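Local coordinates for fimbria adhesin protein (Klebsiella pneumoniae, PDB 3U4K) that probably serves as a fimbrial adhesin, its receptor-binding domain (the part held in this chain) attaching the bacterium to human collagen V, at residues C26-S31 and F163-T168; I67-D72 and S126-A131; L77-K82 and Y159-T164; K94-A99 and I116-Y121; F107-A112 and A131-T136. One frame throughout, in Å; residues are numbered along the deposited sequence.

Interaction 1. Residues C26-S31 and F163-T168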
# COMPACT_ATOMS: atom_id res chain seq x y z
N CYS A 26 18.80 -16.39 -7.00
CA CYS A 26 17.97 -15.41 -7.70
C CYS A 26 18.32 -13.99 -7.29
O CYS A 26 18.36 -13.65 -6.11
CB CYS A 26 16.49 -15.69 -7.45
SG CYS A 26 15.95 -17.34 -7.95
N TRP A 27 18.59 -13.16 -8.30
CA TRP A 27 18.98 -11.77 -8.08
C TRP A 27 17.95 -10.83 -8.63
O TRP A 27 16.96 -11.26 -9.22
CB TRP A 27 20.35 -11.50 -8.71
CG TRP A 27 20.41 -11.81 -10.19
CD1 TRP A 27 20.31 -10.91 -11.25
CD2 TRP A 27 20.59 -13.12 -10.82
NE1 TRP A 27 20.41 -11.56 -12.45
CE2 TRP A 27 20.58 -12.88 -12.27
CE3 TRP A 27 20.75 -14.43 -10.36
CZ2 TRP A 27 20.73 -13.92 -13.19
CZ3 TRP A 27 20.90 -15.46 -11.29
CH2 TRP A 27 20.89 -15.21 -12.67
N GLN A 28 18.16 -9.53 -8.44
CA GLN A 28 17.20 -8.53 -8.89
C GLN A 28 17.70 -7.83 -10.14
O GLN A 28 18.65 -7.05 -10.08
CB GLN A 28 16.93 -7.52 -7.77
CG GLN A 28 15.70 -6.67 -8.01
CD GLN A 28 15.48 -5.65 -6.92
OE1 GLN A 28 15.92 -5.83 -5.78
NE2 GLN A 28 14.79 -4.56 -7.26
N SER A 29 17.06 -8.11 -11.27
CA SER A 29 17.50 -7.61 -12.57
C SER A 29 17.26 -6.11 -12.77
O SER A 29 18.02 -5.45 -13.47
CB SER A 29 16.88 -8.41 -13.71
OG SER A 29 17.67 -9.55 -14.00
N ASN A 30 16.21 -5.59 -12.16
CA ASN A 30 15.89 -4.17 -12.27
C ASN A 30 15.49 -3.57 -10.93
O ASN A 30 14.97 -4.29 -10.07
CB ASN A 30 14.79 -3.96 -13.31
CG ASN A 30 14.79 -2.55 -13.88
OD1 ASN A 30 13.76 -2.06 -14.34
ND2 ASN A 30 15.95 -1.89 -13.86
N SER A 31 15.74 -2.28 -10.75
CA SER A 31 15.31 -1.56 -9.54
C SER A 31 13.79 -1.57 -9.43
O SER A 31 13.08 -1.61 -10.43
CB SER A 31 15.84 -0.13 -9.53
OG SER A 31 15.28 0.62 -10.59
N PHE A 163 13.12 -9.51 -1.33
CA PHE A 163 13.62 -8.18 -1.68
C PHE A 163 12.57 -7.39 -2.46
O PHE A 163 11.82 -7.96 -3.25
CB PHE A 163 14.95 -8.24 -2.44
CG PHE A 163 14.97 -9.20 -3.59
CD1 PHE A 163 14.48 -8.82 -4.84
CD2 PHE A 163 15.50 -10.47 -3.45
CE1 PHE A 163 14.51 -9.70 -5.91
CE2 PHE A 163 15.53 -11.36 -4.51
CZ PHE A 163 15.03 -10.97 -5.74
N THR A 164 12.53 -6.08 -2.23
CA THR A 164 11.47 -5.23 -2.78
C THR A 164 11.60 -5.04 -4.29
O THR A 164 12.63 -4.57 -4.78
CB THR A 164 11.43 -3.85 -2.07
OG1 THR A 164 11.33 -4.04 -0.65
CG2 THR A 164 10.24 -3.03 -2.55
N ILE A 165 10.55 -5.42 -5.01
CA ILE A 165 10.46 -5.15 -6.45
C ILE A 165 9.30 -4.21 -6.74
O ILE A 165 9.19 -3.65 -7.83
CB ILE A 165 10.34 -6.45 -7.28
CG1 ILE A 165 9.11 -7.26 -6.87
CG2 ILE A 165 11.61 -7.28 -7.16
CD1 ILE A 165 8.56 -8.16 -7.96
N LEU A 166 8.43 -4.03 -5.74
CA LEU A 166 7.32 -3.09 -5.83
C LEU A 166 7.18 -2.34 -4.52
O LEU A 166 6.89 -2.94 -3.48
CB LEU A 166 6.02 -3.81 -6.19
CG LEU A 166 4.72 -3.00 -6.31
CD1 LEU A 166 4.86 -1.83 -7.28
CD2 LEU A 166 3.57 -3.90 -6.73
N LYS A 167 7.38 -1.03 -4.57
CA LYS A 167 7.36 -0.19 -3.38
C LYS A 167 6.43 1.01 -3.52
O LYS A 167 6.41 1.68 -4.55
CB LYS A 167 8.78 0.27 -3.05
CG LYS A 167 8.92 1.03 -1.73
CD LYS A 167 10.37 1.22 -1.32
CE LYS A 167 11.13 2.08 -2.31
NZ LYS A 167 12.41 2.60 -1.75
N THR A 168 5.64 1.26 -2.48
CA THR A 168 4.80 2.46 -2.43
C THR A 168 5.14 3.30 -1.20
O THR A 168 5.34 2.76 -0.11
CB THR A 168 3.29 2.13 -2.43
OG1 THR A 168 2.93 1.54 -1.17
CG2 THR A 168 2.92 1.18 -3.57
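C26, W27 and Q28 run as a short, weakly bonded strand past F163 to I165, a loop that leads into strand 166-168. No clear hydrogen bond joins the two backbones. Segment 26-31 pairs instead with strand 67-71, through W27 with T70 and S29 with Y68, while I165 and L166 both face Y159 in a classic beta bulge. Side chains therefore carry most of the contact, above all Q28 and F163, which run alongside each other in opposite senses. F163 has CG between the backbone N and the carbonyl carbon (chi1 49°), and its ring lies alongside the extended Q28 chain. Q28 CB is 3.8 Å from F163 CE1, CG packs on the same rim atom, and OE1 comes to 3.4 Å from F163 CD1. The amide and ring planes lie only 7° apart, yet OE1 approaches the ring obliquely. Further round the ring, W27 O lies 4.0 Å from F163 CZ, and C26 O is equally far from CE2. The tip of Q28 is held within its own segment, where NE2 donates to N30 O at 2.8 Å. NE2 also lies 3.3 Å from T164 O and 4.2 Å from I165 CG2. Strand 26-28 is an edge strand of a small three-stranded sheet, covalently joined to its neighbour by the C26-C71 disulfide. The contact thus lays the methylenes and amide of a glutamine against an aromatic ring near the surface; the Q28-F163 packing is van der Waals in kind, with the internal NE2 bond to N30 O helping to fix the rotation of the amide.

Interaction 2. Residues I67-D72 and S126-A131. Unlike the reference sequence in segment 126-131: A131 (reference Val).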
# COMPACT_ATOMS: atom_id res chain seq x y z
N ILE A 67 12.08 -7.37 -16.57
CA ILE A 67 12.30 -8.49 -15.66
C ILE A 67 12.88 -7.96 -14.34
O ILE A 67 13.94 -7.33 -14.33
CB ILE A 67 13.28 -9.54 -16.25
CG1 ILE A 67 13.07 -9.74 -17.77
CG2 ILE A 67 13.20 -10.85 -15.48
CD1 ILE A 67 11.75 -10.36 -18.18
N TYR A 68 12.18 -8.21 -13.24
CA TYR A 68 12.60 -7.72 -11.94
C TYR A 68 13.38 -8.77 -11.16
O TYR A 68 14.28 -8.43 -10.40
CB TYR A 68 11.40 -7.21 -11.12
CG TYR A 68 10.65 -6.07 -11.78
CD1 TYR A 68 10.98 -4.75 -11.51
CD2 TYR A 68 9.61 -6.32 -12.68
CE1 TYR A 68 10.30 -3.70 -12.12
CE2 TYR A 68 8.93 -5.29 -13.29
CZ TYR A 68 9.28 -3.98 -13.01
OH TYR A 68 8.59 -2.96 -13.63
N VAL A 69 13.02 -10.04 -11.35
CA VAL A 69 13.74 -11.15 -10.71
C VAL A 69 14.16 -12.19 -11.75
O VAL A 69 13.36 -12.60 -12.59
CB VAL A 69 12.90 -11.83 -9.61
CG1 VAL A 69 13.72 -12.87 -8.85
CG2 VAL A 69 12.35 -10.80 -8.63
N THR A 70 15.43 -12.59 -11.69
CA THR A 70 16.02 -13.56 -12.61
C THR A 70 16.82 -14.60 -11.83
O THR A 70 17.53 -14.26 -10.88
CB THR A 70 16.94 -12.85 -13.62
OG1 THR A 70 16.26 -11.73 -14.19
CG2 THR A 70 17.36 -13.80 -14.75
N CYS A 71 16.70 -15.86 -12.23
CA CYS A 71 17.42 -16.97 -11.60
C CYS A 71 18.24 -17.76 -12.61
O CYS A 71 18.18 -17.49 -13.82
CB CYS A 71 16.44 -17.91 -10.89
SG CYS A 71 15.22 -17.09 -9.83
N ASP A 72 19.02 -18.72 -12.11
CA ASP A 72 19.83 -19.60 -12.96
C ASP A 72 19.07 -20.88 -13.33
O ASP A 72 19.16 -21.35 -14.46
CB ASP A 72 21.18 -19.94 -12.30
CG ASP A 72 21.04 -20.39 -10.84
OD1 ASP A 72 19.93 -20.75 -10.40
OD2 ASP A 72 22.07 -20.40 -10.14
N SER A 126 12.01 -18.90 -14.06
CA SER A 126 13.42 -18.50 -14.04
C SER A 126 13.56 -17.01 -14.29
O SER A 126 14.57 -16.40 -13.94
CB SER A 126 14.22 -19.30 -15.07
OG SER A 126 13.66 -19.16 -16.36
N SER A 127 12.54 -16.43 -14.92
CA SER A 127 12.41 -14.98 -15.09
C SER A 127 11.06 -14.54 -14.53
O SER A 127 10.07 -15.27 -14.62
CB SER A 127 12.52 -14.58 -16.56
OG SER A 127 13.87 -14.56 -16.99
N PHE A 128 11.03 -13.34 -13.95
CA PHE A 128 9.82 -12.83 -13.31
C PHE A 128 9.52 -11.38 -13.68
O PHE A 128 10.34 -10.49 -13.46
CB PHE A 128 9.92 -12.98 -11.79
CG PHE A 128 10.09 -14.40 -11.32
CD1 PHE A 128 8.99 -15.16 -10.98
CD2 PHE A 128 11.36 -14.97 -11.23
CE1 PHE A 128 9.14 -16.48 -10.55
CE2 PHE A 128 11.51 -16.28 -10.81
CZ PHE A 128 10.40 -17.03 -10.46
N ARG A 129 8.35 -11.17 -14.27
CA ARG A 129 7.85 -9.83 -14.58
C ARG A 129 6.82 -9.41 -13.54
O ARG A 129 6.29 -10.25 -12.79
CB ARG A 129 7.19 -9.80 -15.96
CG ARG A 129 8.12 -10.09 -17.13
CD ARG A 129 7.40 -9.93 -18.47
NE ARG A 129 6.32 -10.91 -18.66
CZ ARG A 129 5.02 -10.64 -18.59
NH1 ARG A 129 4.59 -9.41 -18.31
NH2 ARG A 129 4.13 -11.61 -18.79
N LEU A 130 6.53 -8.11 -13.50
CA LEU A 130 5.39 -7.60 -12.74
C LEU A 130 4.19 -7.50 -13.65
O LEU A 130 4.23 -6.82 -14.69
CB LEU A 130 5.70 -6.24 -12.11
CG LEU A 130 6.31 -6.25 -10.71
CD1 LEU A 130 6.73 -4.84 -10.31
CD2 LEU A 130 5.35 -6.84 -9.68
N ALA A 131 3.12 -8.19 -13.26
CA ALA A 131 1.88 -8.22 -14.02
C ALA A 131 1.19 -6.87 -13.95
O ALA A 131 0.96 -6.34 -12.86
CB ALA A 131 0.96 -9.30 -13.48
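F128 lies opposite V69 and Y68 where strands 128-129 and 67-71 run antiparallel, the edge of its ring turned to strand 67-71. CG stands anti to the carbonyl carbon (chi1 -60°). F128 CB lies 3.6 Å from V69 O and 3.9 Å from V69 CB; CG and then CD2 pass the V69 carbonyl, CD2 at 3.4 Å from V69 O. CE2 reaches C71 SG at 3.9 Å, a sulfur-aromatic contact at the ring edge. L77 of strand 74-83 also packs on the F128 side chain.

V69 and F128 form a hydrogen-bonded pair, F128 N donating to V69 O. F128 O accepts from Y68 N at 2.9 Å and weakly from V69 N, the two consecutive residues facing one in a classic beta bulge. At Y68 the first chain turns a corner, and L130 crosses its side chain at about a right angle: CD1 makes a CH-pi contact over one face, 3.9 Å from the centroid of the Y68 ring. C71 N to S126 O (2.8 Å) closes the other end. The contact thus joins backbone pairing to apolar packing, and places the aromatic F128 edge beside a sulfur already committed to the C26 disulfide.

Interaction 3. Residues L77-K82 and Y159-T164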
# COMPACT_ATOMS: atom_id res chain seq x y z
N LEU A 77 9.34 -19.46 -6.23
CA LEU A 77 9.51 -18.31 -5.35
C LEU A 77 8.25 -17.87 -4.63
O LEU A 77 7.15 -17.91 -5.18
CB LEU A 77 10.08 -17.11 -6.12
CG LEU A 77 11.58 -17.09 -6.43
CD1 LEU A 77 11.92 -15.85 -7.25
CD2 LEU A 77 12.43 -17.13 -5.16
N LYS A 78 8.43 -17.44 -3.38
CA LYS A 78 7.35 -16.90 -2.56
C LYS A 78 7.56 -15.39 -2.36
O LYS A 78 8.52 -14.97 -1.71
CB LYS A 78 7.31 -17.63 -1.22
CG LYS A 78 6.33 -17.08 -0.20
CD LYS A 78 6.59 -17.68 1.17
CE LYS A 78 5.75 -17.02 2.26
NZ LYS A 78 4.30 -17.27 2.07
N SER A 79 6.67 -14.59 -2.93
CA SER A 79 6.72 -13.13 -2.79
C SER A 79 5.75 -12.63 -1.74
O SER A 79 4.56 -12.93 -1.79
CB SER A 79 6.43 -12.44 -4.13
OG SER A 79 7.59 -12.37 -4.93
N ASP A 80 6.27 -11.87 -0.78
CA ASP A 80 5.46 -11.33 0.32
C ASP A 80 5.02 -9.89 0.08
O ASP A 80 5.82 -9.05 -0.34
CB ASP A 80 6.22 -11.43 1.64
CG ASP A 80 6.52 -12.86 2.05
OD1 ASP A 80 7.54 -13.09 2.73
OD2 ASP A 80 5.73 -13.77 1.69
N ALA A 81 3.74 -9.62 0.33
CA ALA A 81 3.20 -8.26 0.33
C ALA A 81 3.22 -7.73 1.75
O ALA A 81 2.49 -8.23 2.62
CB ALA A 81 1.79 -8.25 -0.24
N LYS A 82 4.07 -6.73 1.99
CA LYS A 82 4.33 -6.24 3.34
C LYS A 82 3.98 -4.76 3.53
O LYS A 82 4.26 -3.93 2.66
CB LYS A 82 5.79 -6.45 3.72
CG LYS A 82 6.13 -7.87 4.16
CD LYS A 82 7.59 -7.99 4.54
CE LYS A 82 7.94 -9.42 4.92
NZ LYS A 82 9.41 -9.60 5.09
N TYR A 159 6.68 -5.11 -1.72
CA TYR A 159 6.34 -6.41 -2.29
C TYR A 159 7.54 -7.01 -3.01
O TYR A 159 8.23 -6.33 -3.77
CB TYR A 159 5.17 -6.27 -3.26
CG TYR A 159 4.79 -7.56 -3.96
CD1 TYR A 159 4.19 -8.60 -3.25
CD2 TYR A 159 5.04 -7.73 -5.32
CE1 TYR A 159 3.84 -9.78 -3.89
CE2 TYR A 159 4.69 -8.91 -5.96
CZ TYR A 159 4.09 -9.93 -5.24
OH TYR A 159 3.74 -11.10 -5.87
N GLY A 160 7.79 -8.29 -2.75
CA GLY A 160 8.91 -8.99 -3.36
C GLY A 160 9.24 -10.32 -2.71
O GLY A 160 8.71 -10.64 -1.65
N PRO A 161 10.11 -11.12 -3.36
CA PRO A 161 10.55 -12.40 -2.83
C PRO A 161 11.82 -12.27 -1.99
O PRO A 161 12.90 -12.66 -2.43
CB PRO A 161 10.82 -13.22 -4.10
CG PRO A 161 11.13 -12.22 -5.16
CD PRO A 161 10.67 -10.86 -4.70
N GLY A 162 11.68 -11.71 -0.79
CA GLY A 162 12.83 -11.47 0.07
C GLY A 162 13.59 -10.21 -0.30
O GLY A 162 14.60 -9.89 0.33
N PHE A 163 13.12 -9.51 -1.33
CA PHE A 163 13.62 -8.18 -1.68
C PHE A 163 12.57 -7.39 -2.46
O PHE A 163 11.82 -7.96 -3.25
CB PHE A 163 14.95 -8.24 -2.44
CG PHE A 163 14.97 -9.20 -3.59
CD1 PHE A 163 14.48 -8.82 -4.84
CD2 PHE A 163 15.50 -10.47 -3.45
CE1 PHE A 163 14.51 -9.70 -5.91
CE2 PHE A 163 15.53 -11.36 -4.51
CZ PHE A 163 15.03 -10.97 -5.74
N THR A 164 12.53 -6.08 -2.23
CA THR A 164 11.47 -5.23 -2.78
C THR A 164 11.60 -5.04 -4.29
O THR A 164 12.63 -4.57 -4.78
CB THR A 164 11.43 -3.85 -2.07
OG1 THR A 164 11.33 -4.04 -0.65
CG2 THR A 164 10.24 -3.03 -2.55
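Y159, S79 and P161 bury the most surface where strands 74-83 and 154-160 meet as antiparallel neighbours in the jelly-roll barrel of this adhesin domain. D80 and G160 are the hydrogen-bonded pair here, D80 N donating to G160 O at 2.9 Å and G160 N to D80 O at 3.2 Å. Next to them A81 and Y159 form a non-hydrogen-bonded pair.

Y159 has CG anti to the backbone N (chi1 177°), and its ring runs back across strand 77-82 from A81 to S79. A81 CA lies at the ring edge, in its plane, and A81 CB packs 3.9 Å from CD1. At the far end S79 CB approaches obliquely, 3.5 Å from Y159 OH. Y117 and M115 also pack on the Y159 side chain.

P161 follows directly after the last residue of strand 154-160, where the chain leaves the pairing. S79 OG sits over one face of its ring, close to CB, CG and CD, while L77 CD1 touches P161 CB more loosely at 4.2 Å. V69 of the three-stranded sheet also packs on P161. S79 OG stands 3.2 Å from P161 N, but a proline nitrogen has no hydrogen to offer it.

Interaction 4. Residues K94-A99 and I116-Y121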
# COMPACT_ATOMS: atom_id res chain seq x y z
N LYS A 94 -7.80 -6.13 7.42
CA LYS A 94 -6.58 -5.58 6.81
C LYS A 94 -6.59 -4.05 6.69
O LYS A 94 -6.11 -3.49 5.70
CB LYS A 94 -6.29 -6.27 5.47
CG LYS A 94 -6.03 -7.76 5.57
CD LYS A 94 -5.61 -8.35 4.23
CE LYS A 94 -5.69 -9.87 4.23
NZ LYS A 94 -5.26 -10.43 2.92
N VAL A 95 -7.15 -3.40 7.71
CA VAL A 95 -7.16 -1.94 7.81
C VAL A 95 -6.13 -1.54 8.87
O VAL A 95 -6.13 -2.07 9.97
CB VAL A 95 -8.55 -1.40 8.20
CG1 VAL A 95 -8.54 0.12 8.30
CG2 VAL A 95 -9.61 -1.86 7.21
N TYR A 96 -5.26 -0.60 8.51
CA TYR A 96 -4.19 -0.17 9.39
C TYR A 96 -4.49 1.17 10.03
O TYR A 96 -4.71 2.17 9.34
CB TYR A 96 -2.86 -0.10 8.62
CG TYR A 96 -2.21 -1.44 8.38
CD1 TYR A 96 -1.06 -1.82 9.07
CD2 TYR A 96 -2.76 -2.35 7.46
CE1 TYR A 96 -0.46 -3.05 8.85
CE2 TYR A 96 -2.17 -3.58 7.24
CZ TYR A 96 -1.02 -3.93 7.93
OH TYR A 96 -0.43 -5.15 7.71
N SER A 97 -4.51 1.20 11.36
CA SER A 97 -4.73 2.42 12.12
C SER A 97 -3.51 3.34 12.05
O SER A 97 -2.40 2.89 11.76
CB SER A 97 -5.07 2.09 13.57
OG SER A 97 -4.01 1.36 14.17
N THR A 98 -3.72 4.63 12.32
CA THR A 98 -2.67 5.64 12.19
C THR A 98 -2.38 6.39 13.49
O THR A 98 -3.04 6.17 14.51
CB THR A 98 -3.03 6.67 11.11
OG1 THR A 98 -3.73 6.03 10.04
CG2 THR A 98 -1.78 7.34 10.56
N ALA A 99 -1.37 7.26 13.44
CA ALA A 99 -1.12 8.26 14.48
C ALA A 99 -2.24 9.31 14.51
O ALA A 99 -2.40 10.04 15.50
CB ALA A 99 0.23 8.93 14.25
N ILE A 116 -5.03 -8.09 -1.12
CA ILE A 116 -5.10 -7.02 -0.13
C ILE A 116 -3.98 -7.25 0.88
O ILE A 116 -3.85 -8.34 1.44
CB ILE A 116 -6.48 -6.98 0.56
CG1 ILE A 116 -7.59 -6.75 -0.47
CG2 ILE A 116 -6.52 -5.89 1.63
CD1 ILE A 116 -8.96 -7.26 -0.07
N TYR A 117 -3.17 -6.22 1.10
CA TYR A 117 -2.02 -6.29 2.00
C TYR A 117 -2.48 -6.46 3.45
O TYR A 117 -3.43 -5.80 3.87
CB TYR A 117 -1.18 -5.02 1.88
CG TYR A 117 -0.31 -4.91 0.64
CD1 TYR A 117 1.07 -4.80 0.76
CD2 TYR A 117 -0.87 -4.90 -0.64
CE1 TYR A 117 1.88 -4.69 -0.35
CE2 TYR A 117 -0.06 -4.79 -1.76
CZ TYR A 117 1.31 -4.69 -1.62
OH TYR A 117 2.13 -4.57 -2.72
N PRO A 118 -1.80 -7.33 4.22
CA PRO A 118 -0.69 -8.19 3.80
C PRO A 118 -1.14 -9.52 3.19
O PRO A 118 -2.25 -10.00 3.47
CB PRO A 118 0.07 -8.43 5.10
CG PRO A 118 -0.98 -8.40 6.15
CD PRO A 118 -2.06 -7.47 5.67
N ASP A 119 -0.27 -10.10 2.37
CA ASP A 119 -0.49 -11.40 1.74
C ASP A 119 0.83 -11.93 1.18
O ASP A 119 1.88 -11.29 1.33
CB ASP A 119 -1.53 -11.29 0.62
CG ASP A 119 -2.36 -12.56 0.45
OD1 ASP A 119 -2.15 -13.52 1.23
OD2 ASP A 119 -3.22 -12.59 -0.45
N SER A 120 0.78 -13.10 0.56
CA SER A 120 1.95 -13.67 -0.11
C SER A 120 1.53 -14.44 -1.36
O SER A 120 0.47 -15.05 -1.39
CB SER A 120 2.73 -14.58 0.83
OG SER A 120 1.92 -15.61 1.35
N TYR A 121 2.37 -14.38 -2.38
CA TYR A 121 2.12 -15.08 -3.64
C TYR A 121 3.25 -16.03 -4.01
O TYR A 121 4.43 -15.69 -3.88
CB TYR A 121 1.86 -14.08 -4.77
CG TYR A 121 1.53 -14.73 -6.10
CD1 TYR A 121 0.34 -15.44 -6.28
CD2 TYR A 121 2.41 -14.63 -7.18
CE1 TYR A 121 0.04 -16.04 -7.49
CE2 TYR A 121 2.11 -15.23 -8.40
CZ TYR A 121 0.93 -15.93 -8.55
OH TYR A 121 0.64 -16.51 -9.76
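K94 sends CG anti to its carbonyl carbon (chi1 -63°) and keeps its chain extended beyond CG, which carries the ammonium group across to the backbone of I116 and P118. NZ donates to I116 O at 2.9 Å and to P118 O at 3.1 Å, each bond arriving somewhat out of the carbonyl plane. One charged group thereby grips the carbonyls of the two residues flanking Y117 in sequence. The methylenes make contacts on the way: CB lies 3.3 Å from Y117 O, and CD packs 3.7 Å from I116 CG2 and 3.9 Å from P118 CD. D119 OD2, 4.5 Å from K94 NZ, is beyond a salt bridge, although its charge would probably still be felt.

Within the jelly roll, segment 116-121 is the passage from one sheet to another: Y117 bonds to F107 through its backbone, whereas D119 already pairs with A81. The peptide before P118 is cis, at the point where the chain changes partner. Segment 94-99 contains strand 96-97, which pairs with strand 103-111.

Y96 supplies the second side chain to the contact. Its ring is presented edge-on to P118 CD and Y117 O, near the ring plane, and the hydroxyl reaches CD and CG of P118, Y96 OH being 3.5 Å from P118 CD. The Y96 side chain also packs on V83 and L88.

Interaction 5. Residues F107-A112 and A131-T136. Unlike the reference sequence in segment 131-136: A131 (reference Val).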
# COMPACT_ATOMS: atom_id res chain seq x y z
N PHE A 107 -4.34 -1.14 1.73
CA PHE A 107 -3.61 -1.20 0.47
C PHE A 107 -4.00 -2.47 -0.27
O PHE A 107 -3.97 -3.57 0.31
CB PHE A 107 -2.10 -1.20 0.71
CG PHE A 107 -1.65 -0.17 1.71
CD1 PHE A 107 -1.71 -0.44 3.08
CD2 PHE A 107 -1.14 1.05 1.29
CE1 PHE A 107 -1.29 0.51 4.00
CE2 PHE A 107 -0.71 1.99 2.21
CZ PHE A 107 -0.78 1.72 3.57
N SER A 108 -4.36 -2.33 -1.54
CA SER A 108 -4.77 -3.46 -2.35
C SER A 108 -4.17 -3.39 -3.75
O SER A 108 -3.81 -2.32 -4.24
CB SER A 108 -6.30 -3.53 -2.43
OG SER A 108 -6.82 -2.42 -3.14
N ARG A 109 -4.06 -4.56 -4.38
CA ARG A 109 -3.60 -4.66 -5.76
C ARG A 109 -4.60 -5.50 -6.53
O ARG A 109 -5.06 -6.52 -6.04
CB ARG A 109 -2.21 -5.30 -5.80
CG ARG A 109 -1.50 -5.16 -7.14
CD ARG A 109 -0.21 -5.96 -7.14
NE ARG A 109 0.21 -6.30 -8.50
CZ ARG A 109 1.21 -7.13 -8.79
NH1 ARG A 109 1.91 -7.72 -7.82
NH2 ARG A 109 1.52 -7.37 -10.06
N LYS A 110 -4.94 -5.05 -7.73
CA LYS A 110 -5.91 -5.76 -8.57
C LYS A 110 -5.41 -5.89 -10.00
O LYS A 110 -4.96 -4.92 -10.60
CB LYS A 110 -7.28 -5.08 -8.52
CG LYS A 110 -8.43 -5.98 -8.91
CD LYS A 110 -9.76 -5.44 -8.42
CE LYS A 110 -10.91 -6.39 -8.73
NZ LYS A 110 -11.20 -6.46 -10.20
N GLY A 111 -5.51 -7.10 -10.55
CA GLY A 111 -5.07 -7.40 -11.90
C GLY A 111 -4.95 -8.89 -12.08
O GLY A 111 -5.83 -9.64 -11.63
N ALA A 112 -3.88 -9.34 -12.72
CA ALA A 112 -3.61 -10.77 -12.88
C ALA A 112 -3.35 -11.42 -11.52
O ALA A 112 -3.94 -12.46 -11.22
CB ALA A 112 -2.44 -10.99 -13.83
N ALA A 131 3.12 -8.19 -13.26
CA ALA A 131 1.88 -8.22 -14.02
C ALA A 131 1.19 -6.87 -13.95
O ALA A 131 0.96 -6.34 -12.86
CB ALA A 131 0.96 -9.30 -13.48
N GLY A 132 0.89 -6.30 -15.12
CA GLY A 132 0.13 -5.06 -15.21
C GLY A 132 -1.06 -5.11 -14.28
O GLY A 132 -1.85 -6.06 -14.31
N SER A 133 -1.19 -4.09 -13.44
CA SER A 133 -2.22 -4.06 -12.41
C SER A 133 -2.55 -2.65 -11.94
O SER A 133 -1.94 -1.67 -12.38
CB SER A 133 -1.80 -4.93 -11.22
OG SER A 133 -0.52 -4.53 -10.73
N THR A 134 -3.55 -2.56 -11.06
CA THR A 134 -3.88 -1.33 -10.37
C THR A 134 -3.45 -1.46 -8.92
O THR A 134 -3.61 -2.52 -8.31
CB THR A 134 -5.39 -1.03 -10.39
OG1 THR A 134 -6.11 -2.06 -9.70
CG2 THR A 134 -5.91 -0.91 -11.83
N PHE A 135 -2.90 -0.39 -8.36
CA PHE A 135 -2.66 -0.32 -6.92
C PHE A 135 -3.63 0.69 -6.31
O PHE A 135 -3.77 1.80 -6.83
CB PHE A 135 -1.21 0.06 -6.60
CG PHE A 135 -0.83 -0.14 -5.16
CD1 PHE A 135 -0.32 -1.36 -4.72
CD2 PHE A 135 -0.99 0.89 -4.23
CE1 PHE A 135 0.02 -1.55 -3.39
CE2 PHE A 135 -0.65 0.70 -2.90
CZ PHE A 135 -0.14 -0.52 -2.48
N THR A 136 -4.30 0.30 -5.23
CA THR A 136 -5.34 1.13 -4.63
C THR A 136 -5.15 1.37 -3.12
O THR A 136 -5.08 0.42 -2.33
CB THR A 136 -6.75 0.57 -4.91
OG1 THR A 136 -6.98 0.53 -6.32
CG2 THR A 136 -7.83 1.42 -4.26
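Strands 107-111 and 133-136 run antiparallel, their axes 4.6 Å apart at closest approach with N-to-C directions 160° apart, and S108 with T136 and K110 with T134 form hydrogen-bonded pairs. On one side of the sheet lies R109, paired with F135. Its CG is anti to the backbone N (chi1 -166°), and the chain stays extended as far as NE, bringing NE within reach of S133, with the guanidinium also meeting A131. NE donates to S133 OG at 2.9 Å, with the hydroxyl tilted a little from the guanidinium plane. NH2 donates to A131 O at 3.0 Å, in the carbonyl plane and on a lone pair. S133 OG in turn donates to the same A131 O at 3.2 Å, closing a small network in which one carbonyl receives two donors. A131, Val in the reference sequence, also touches A112, CB to CB.

This pairing belongs to the antiparallel jelly-roll sheet in which strand 133-141 lies between strands 103-111 and 53-61. R109 also packs on Y159, and F107 and F135 both touch T157 and M37, consistent with a place in the interior between the sheets. F135 has S108 O over one face of its ring, offset toward the rim, while its CZ meets F107 CB at 3.8 Å.

The opposite side of the sheet carries S108, K110, T134 and T136. K110 O is shared by T134 N and by T134 OG1, the hydroxyl at 3.2 Å. T136 turns its own hydroxyl to T58, and S108 OG gives T136 O a weak bond.

From the N terminus, segment 26-31 enters interaction 1, the widest closure, which encloses interactions 2, 4 and 5 and ends on the same part of the chain as interaction 3. Strand 67-71, the sheet neighbour of strand 26-28, opens interaction 2, which encloses interaction 4 and crosses both interaction 3 and interaction 5. Interactions 4 and 5 lie within the loop of interaction 3 and cross each other, both reaching the sheet that holds strand 103-111. Interactions 1, 2 and 3 cluster at one end, where the three-stranded sheet meets strands 74-83 and 154-160; T168 touching F135 connects interaction 1 to the sheet of interaction 5.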